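Local coordinates for outer surface protein (Borrelia burgdorferi, PDB 5IZT) that is a largely helical, presumably surface-located protein of the Lyme disease spirochaete, with a domain of the complement-regulator-acquiring family and no established function, at residues E271-Y274 with Q278-S281; Y208-M213 with N247-F252. All coordinates share one frame; numbering follows the deposited sequence.

Interaction 1: E271-Y274 with Q278-S281; sequences ETLY and QNHS. Unlike the reference sequence in segment 271-274: Thr272 (reference Ala).
Leu273 and Tyr274 of segment 271-274 face Asn279 and His280 across a short loop, with the CA atoms of Leu273 and Asn279 5.9 Å apart and those of Tyr274 and His280 6.0 Å apart. Two successive backbone carbonyls are each taken by a side chain of the segment that leads into helix 280-316: Asn279 just before it, His280 at its first residue. Asn279 ND2 donates to Leu273 O at 3.1 Å. His280 NE2 donates to Tyr274 O at 2.8 Å, nearly straight at 165°. Both donors lie in the carbonyl plane, on a lone pair, and each oxygen lies close to the plane of the group that donates to it. The second bond implies a proton on His280 NE2.

The same imidazole also lies over one face of the Tyr274 ring in an offset stack. The centroids are 4.2 Å apart and the planes 16° apart. His280 NE2 sits nearest Tyr274 CD1, at 3.3 Å. A chi1 of -174° swings the Tyr274 ring to the side of its own carbonyl carbon, where one imidazole can serve both. Bond and stack together fix the rotation of His280.

The arrangement closes the short connection between two consecutive helices. Leu273 and Asn279 pack on Ala370 of helix 366-395, while Tyr274 also touches Ile283 of helix 280-316.

Interaction 2: Y208-M213 with N247-F252; sequences YDQFKM and NERNKF
Gln210 and Arg249 form an amide-guanidinium stack between a type I' beta turn, Gln210 to Met213, and helix 243-255. This is the close-packed part of the contact. The two flat groups are 13° apart, and Gln210 NE2 lies over the centre of one guanidinium face, 3.6 Å from Arg249 CZ. At the other end of the amide, Gln210 OE1 rests 3.4 Å from Arg249 CD. The Gln210 chain runs extended beyond CG, whereas Arg249 bends at chi3 (-67°), which turns its plane to lie against the amide. Stacking leaves the N-H groups to point elsewhere. Gln210 NE2 donates to Asn239 O. Arg249 NE pairs with Glu206, and Arg249 NH1 reaches the carbonyls of Leu238 and Ser240. The buried cation is thus held by a carboxylate and backbone oxygens.

The second part is looser. Met213 and Phe252 make an oblique Met-aromatic contact, with Met213 SD 5.2 Å from the ring centroid. Both side chains also touch Met287 of helix 280-316, so this end is buried too.

The more solvent-accessible side is away from the helix, where Asp209, just before the turn, and Lys212, within it, are partly exposed. Lys212 NZ bridges Asp209 OD2 at 2.9 Å and has a second carboxylate partner in Glu264. Inside the turn, Met213 N donates to Gln210 O at 2.9 Å. Across to the helix, the nearest approach of the sulfur-aromatic pair is made by the methyl, with Met213 CE 4.0 Å from Phe252 CE2.

How the interactions relate
From the N terminus, the chain leaves helix 179-197 and enters the loop holding 208-213. Interaction 2 closes when helix 243-255 returns to that loop, with 33 residues between its segments. Helix 260-274 follows, and interaction 1 closes the short connection, with three residues between its segments, that leads into helix 280-316. The two contacts are in series; they neither nest nor cross. Their centres are about 17 Å apart, yet they touch: Glu271 OE1 packs 3.8 Å from Lys212 CD. Interaction 2 ties a long loop to a helix, and interaction 1 joins two consecutive helices. Helix 280-316 takes part in both: it supplies His280 to interaction 1 and packs Met287 against interaction 2.

Interaction 1: E271-Y274 with Q278-S281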
loop_
_atom_site.group_PDB
_atom_site.type_symbol
_atom_site.label_atom_id
_atom_site.label_comp_id
_atom_site.label_asym_id
_atom_site.label_seq_id
_atom_site.Cartn_x
_atom_site.Cartn_y
_atom_site.Cartn_z
ATOM N N GLU A 271 -11.401 11.661 10.444
ATOM C CA GLU A 271 -12.495 12.596 10.670
ATOM C C GLU A 271 -12.218 13.464 11.887
ATOM O O GLU A 271 -12.386 14.683 11.832
ATOM C CB GLU A 271 -13.818 11.845 10.864
ATOM C CG GLU A 271 -14.987 12.812 11.150
ATOM C CD GLU A 271 -16.313 12.081 11.268
ATOM O OE1 GLU A 271 -16.436 11.214 12.157
ATOM O OE2 GLU A 271 -17.208 12.340 10.444
ATOM N N THR A 272 -11.747 12.854 12.982
ATOM C CA THR A 272 -11.379 13.624 14.167
ATOM C C THR A 272 -10.291 14.642 13.850
ATOM O O THR A 272 -10.389 15.817 14.237
ATOM C CB THR A 272 -10.923 12.684 15.288
ATOM O OG1 THR A 272 -12.035 11.885 15.723
ATOM C CG2 THR A 272 -10.381 13.489 16.475
ATOM N N LEU A 273 -9.229 14.203 13.166
ATOM C CA LEU A 273 -8.156 15.127 12.787
ATOM C C LEU A 273 -8.673 16.274 11.932
ATOM O O LEU A 273 -8.177 17.403 12.023
ATOM C CB LEU A 273 -7.061 14.380 12.024
ATOM C CG LEU A 273 -6.209 13.385 12.809
ATOM C CD1 LEU A 273 -5.282 12.682 11.837
ATOM C CD2 LEU A 273 -5.415 14.126 13.884
ATOM N N TYR A 274 -9.639 15.995 11.057
ATOM C CA TYR A 274 -10.096 16.990 10.092
ATOM C C TYR A 274 -10.807 18.168 10.750
ATOM O O TYR A 274 -10.891 19.242 10.137
ATOM C CB TYR A 274 -11.007 16.289 9.085
ATOM C CG TYR A 274 -11.481 17.129 7.920
ATOM C CD1 TYR A 274 -10.726 17.251 6.753
ATOM C CD2 TYR A 274 -12.693 17.814 8.006
ATOM C CE1 TYR A 274 -11.191 18.011 5.681
ATOM C CE2 TYR A 274 -13.157 18.585 6.964
ATOM C CZ TYR A 274 -12.411 18.691 5.807
ATOM O OH TYR A 274 -12.925 19.478 4.792
ATOM N N GLN A 278 -5.615 23.100 10.836
ATOM C CA GLN A 278 -4.169 22.968 11.004
ATOM C C GLN A 278 -3.697 21.530 10.846
ATOM O O GLN A 278 -2.495 21.306 10.664
ATOM C CB GLN A 278 -3.719 23.491 12.379
ATOM C CG GLN A 278 -4.204 22.659 13.555
ATOM C CD GLN A 278 -3.875 23.293 14.901
ATOM O OE1 GLN A 278 -2.724 23.643 15.170
ATOM N NE2 GLN A 278 -4.888 23.442 15.753
ATOM N N ASN A 279 -4.607 20.549 10.925
ATOM C CA ASN A 279 -4.253 19.138 10.772
ATOM C C ASN A 279 -4.404 18.602 9.351
ATOM O O ASN A 279 -4.043 17.443 9.106
ATOM C CB ASN A 279 -5.107 18.267 11.702
ATOM C CG ASN A 279 -4.915 18.620 13.162
ATOM O OD1 ASN A 279 -3.861 19.118 13.553
ATOM N ND2 ASN A 279 -5.921 18.366 13.966
ATOM N N HIS A 280 -4.907 19.398 8.411
ATOM C CA HIS A 280 -5.202 18.864 7.083
ATOM C C HIS A 280 -3.940 18.432 6.335
ATOM O O HIS A 280 -3.970 17.429 5.614
ATOM C CB HIS A 280 -6.004 19.898 6.285
ATOM C CG HIS A 280 -7.393 20.086 6.808
ATOM N ND1 HIS A 280 -8.306 20.952 6.242
ATOM C CD2 HIS A 280 -8.022 19.504 7.862
ATOM C CE1 HIS A 280 -9.440 20.895 6.922
ATOM N NE2 HIS A 280 -9.290 20.031 7.916
ATOM N N SER A 281 -2.812 19.128 6.509
ATOM C CA SER A 281 -1.594 18.691 5.823
ATOM C C SER A 281 -1.126 17.339 6.342
ATOM O O SER A 281 -0.602 16.520 5.576
ATOM C CB SER A 281 -0.490 19.740 5.972
ATOM O OG SER A 281 -0.898 20.987 5.424
#

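Interaction 2: Y208-M213 with N247-F252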
loop_
_atom_site.group_PDB
_atom_site.type_symbol
_atom_site.label_atom_id
_atom_site.label_comp_id
_atom_site.label_asym_id
_atom_site.label_seq_id
_atom_site.Cartn_x
_atom_site.Cartn_y
_atom_site.Cartn_z
ATOM N N TYR A 208 -21.568 4.826 1.942
ATOM C CA TYR A 208 -21.840 6.079 1.245
ATOM C C TYR A 208 -20.900 7.190 1.711
ATOM O O TYR A 208 -20.419 7.984 0.895
ATOM C CB TYR A 208 -23.298 6.513 1.429
ATOM C CG TYR A 208 -23.588 7.747 0.612
ATOM C CD1 TYR A 208 -23.868 7.641 -0.748
ATOM C CD2 TYR A 208 -23.542 9.017 1.177
ATOM C CE1 TYR A 208 -24.115 8.759 -1.519
ATOM C CE2 TYR A 208 -23.788 10.144 0.412
ATOM C CZ TYR A 208 -24.077 10.008 -0.935
ATOM O OH TYR A 208 -24.328 11.121 -1.704
ATOM N N ASP A 209 -20.626 7.268 3.014
ATOM C CA ASP A 209 -19.718 8.300 3.508
ATOM C C ASP A 209 -18.238 7.906 3.382
ATOM O O ASP A 209 -17.390 8.560 4.004
ATOM C CB ASP A 209 -20.080 8.690 4.959
ATOM C CG ASP A 209 -19.810 7.586 5.992
ATOM O OD1 ASP A 209 -19.150 6.576 5.691
ATOM O OD2 ASP A 209 -20.277 7.735 7.143
ATOM N N GLN A 210 -17.930 6.865 2.598
ATOM C CA GLN A 210 -16.556 6.390 2.354
ATOM C C GLN A 210 -15.783 6.243 3.672
ATOM O O GLN A 210 -14.659 6.736 3.828
ATOM C CB GLN A 210 -15.822 7.318 1.369
ATOM C CG GLN A 210 -16.597 7.507 0.056
ATOM C CD GLN A 210 -16.120 8.693 -0.793
ATOM O OE1 GLN A 210 -15.057 9.261 -0.560
ATOM N NE2 GLN A 210 -16.928 9.067 -1.782
ATOM N N PHE A 211 -16.422 5.573 4.638
ATOM C CA PHE A 211 -15.834 5.271 5.949
ATOM C C PHE A 211 -15.345 6.540 6.653
ATOM O O PHE A 211 -14.239 6.585 7.196
ATOM C CB PHE A 211 -14.706 4.241 5.815
ATOM C CG PHE A 211 -15.126 2.988 5.084
ATOM C CD1 PHE A 211 -15.879 2.015 5.724
ATOM C CD2 PHE A 211 -14.790 2.802 3.745
ATOM C CE1 PHE A 211 -16.292 0.863 5.045
ATOM C CE2 PHE A 211 -15.194 1.662 3.060
ATOM C CZ PHE A 211 -15.947 0.687 3.712
ATOM N N LYS A 212 -16.196 7.570 6.642
ATOM C CA LYS A 212 -15.990 8.888 7.245
ATOM C C LYS A 212 -14.883 9.671 6.553
ATOM O O LYS A 212 -14.462 10.725 7.061
ATOM C CB LYS A 212 -15.689 8.809 8.752
ATOM C CG LYS A 212 -16.680 7.929 9.539
ATOM C CD LYS A 212 -17.986 8.625 9.826
ATOM C CE LYS A 212 -18.977 7.671 10.512
ATOM N NZ LYS A 212 -19.405 6.541 9.620
ATOM N N MET A 213 -14.391 9.197 5.408
ATOM C CA MET A 213 -13.355 9.916 4.685
ATOM C C MET A 213 -13.875 10.668 3.462
ATOM O O MET A 213 -13.121 11.470 2.884
ATOM C CB MET A 213 -12.237 8.945 4.292
ATOM C CG MET A 213 -11.456 8.499 5.554
ATOM S SD MET A 213 -10.105 7.356 5.231
ATOM C CE MET A 213 -11.081 5.866 4.895
ATOM N N ASN A 247 -11.668 3.712 -8.017
ATOM C CA ASN A 247 -10.515 2.829 -8.192
ATOM C C ASN A 247 -9.401 3.169 -7.207
ATOM O O ASN A 247 -8.790 2.272 -6.607
ATOM C CB ASN A 247 -10.007 2.938 -9.629
ATOM C CG ASN A 247 -8.891 1.951 -9.929
ATOM O OD1 ASN A 247 -9.129 0.748 -10.016
ATOM N ND2 ASN A 247 -7.675 2.450 -10.075
ATOM N N GLU A 248 -9.127 4.462 -7.013
ATOM C CA GLU A 248 -8.031 4.847 -6.132
ATOM C C GLU A 248 -8.385 4.670 -4.662
ATOM O O GLU A 248 -7.533 4.242 -3.872
ATOM C CB GLU A 248 -7.605 6.294 -6.387
ATOM C CG GLU A 248 -6.416 6.678 -5.520
ATOM C CD GLU A 248 -5.392 7.534 -6.216
ATOM O OE1 GLU A 248 -5.179 8.675 -5.757
ATOM O OE2 GLU A 248 -4.807 7.081 -7.216
ATOM N N ARG A 249 -9.618 5.007 -4.254
ATOM C CA ARG A 249 -10.024 4.682 -2.889
ATOM C C ARG A 249 -9.888 3.191 -2.623
ATOM O O ARG A 249 -9.534 2.782 -1.512
ATOM C CB ARG A 249 -11.471 5.118 -2.623
ATOM C CG ARG A 249 -11.705 6.613 -2.792
ATOM C CD ARG A 249 -13.050 7.007 -2.207
ATOM N NE ARG A 249 -14.207 6.464 -2.918
ATOM C CZ ARG A 249 -14.850 7.105 -3.888
ATOM N NH1 ARG A 249 -14.414 8.303 -4.297
ATOM N NH2 ARG A 249 -15.936 6.566 -4.439
ATOM N N ASN A 250 -10.142 2.367 -3.631
ATOM C CA ASN A 250 -10.026 0.935 -3.397
ATOM C C ASN A 250 -8.584 0.491 -3.203
ATOM O O ASN A 250 -8.359 -0.573 -2.605
ATOM C CB ASN A 250 -10.699 0.168 -4.529
ATOM C CG ASN A 250 -12.186 -0.011 -4.283
ATOM O OD1 ASN A 250 -12.937 0.959 -4.228
ATOM N ND2 ASN A 250 -12.610 -1.253 -4.108
ATOM N N LYS A 251 -7.600 1.273 -3.669
ATOM C CA LYS A 251 -6.215 0.938 -3.332
ATOM C C LYS A 251 -5.966 1.103 -1.838
ATOM O O LYS A 251 -5.206 0.330 -1.246
ATOM C CB LYS A 251 -5.241 1.802 -4.129
ATOM C CG LYS A 251 -5.495 1.734 -5.639
ATOM C CD LYS A 251 -4.408 1.055 -6.373
ATOM C CE LYS A 251 -4.747 0.969 -7.865
ATOM N NZ LYS A 251 -5.209 -0.400 -8.222
ATOM N N PHE A 252 -6.556 2.134 -1.214
ATOM C CA PHE A 252 -6.427 2.257 0.237
ATOM C C PHE A 252 -7.129 1.103 0.944
ATOM O O PHE A 252 -6.613 0.566 1.934
ATOM C CB PHE A 252 -6.989 3.588 0.753
ATOM C CG PHE A 252 -6.817 3.746 2.233
ATOM C CD1 PHE A 252 -5.549 4.011 2.771
ATOM C CD2 PHE A 252 -7.893 3.565 3.097
ATOM C CE1 PHE A 252 -5.369 4.122 4.147
ATOM C CE2 PHE A 252 -7.722 3.667 4.496
ATOM C CZ PHE A 252 -6.459 3.958 5.015
#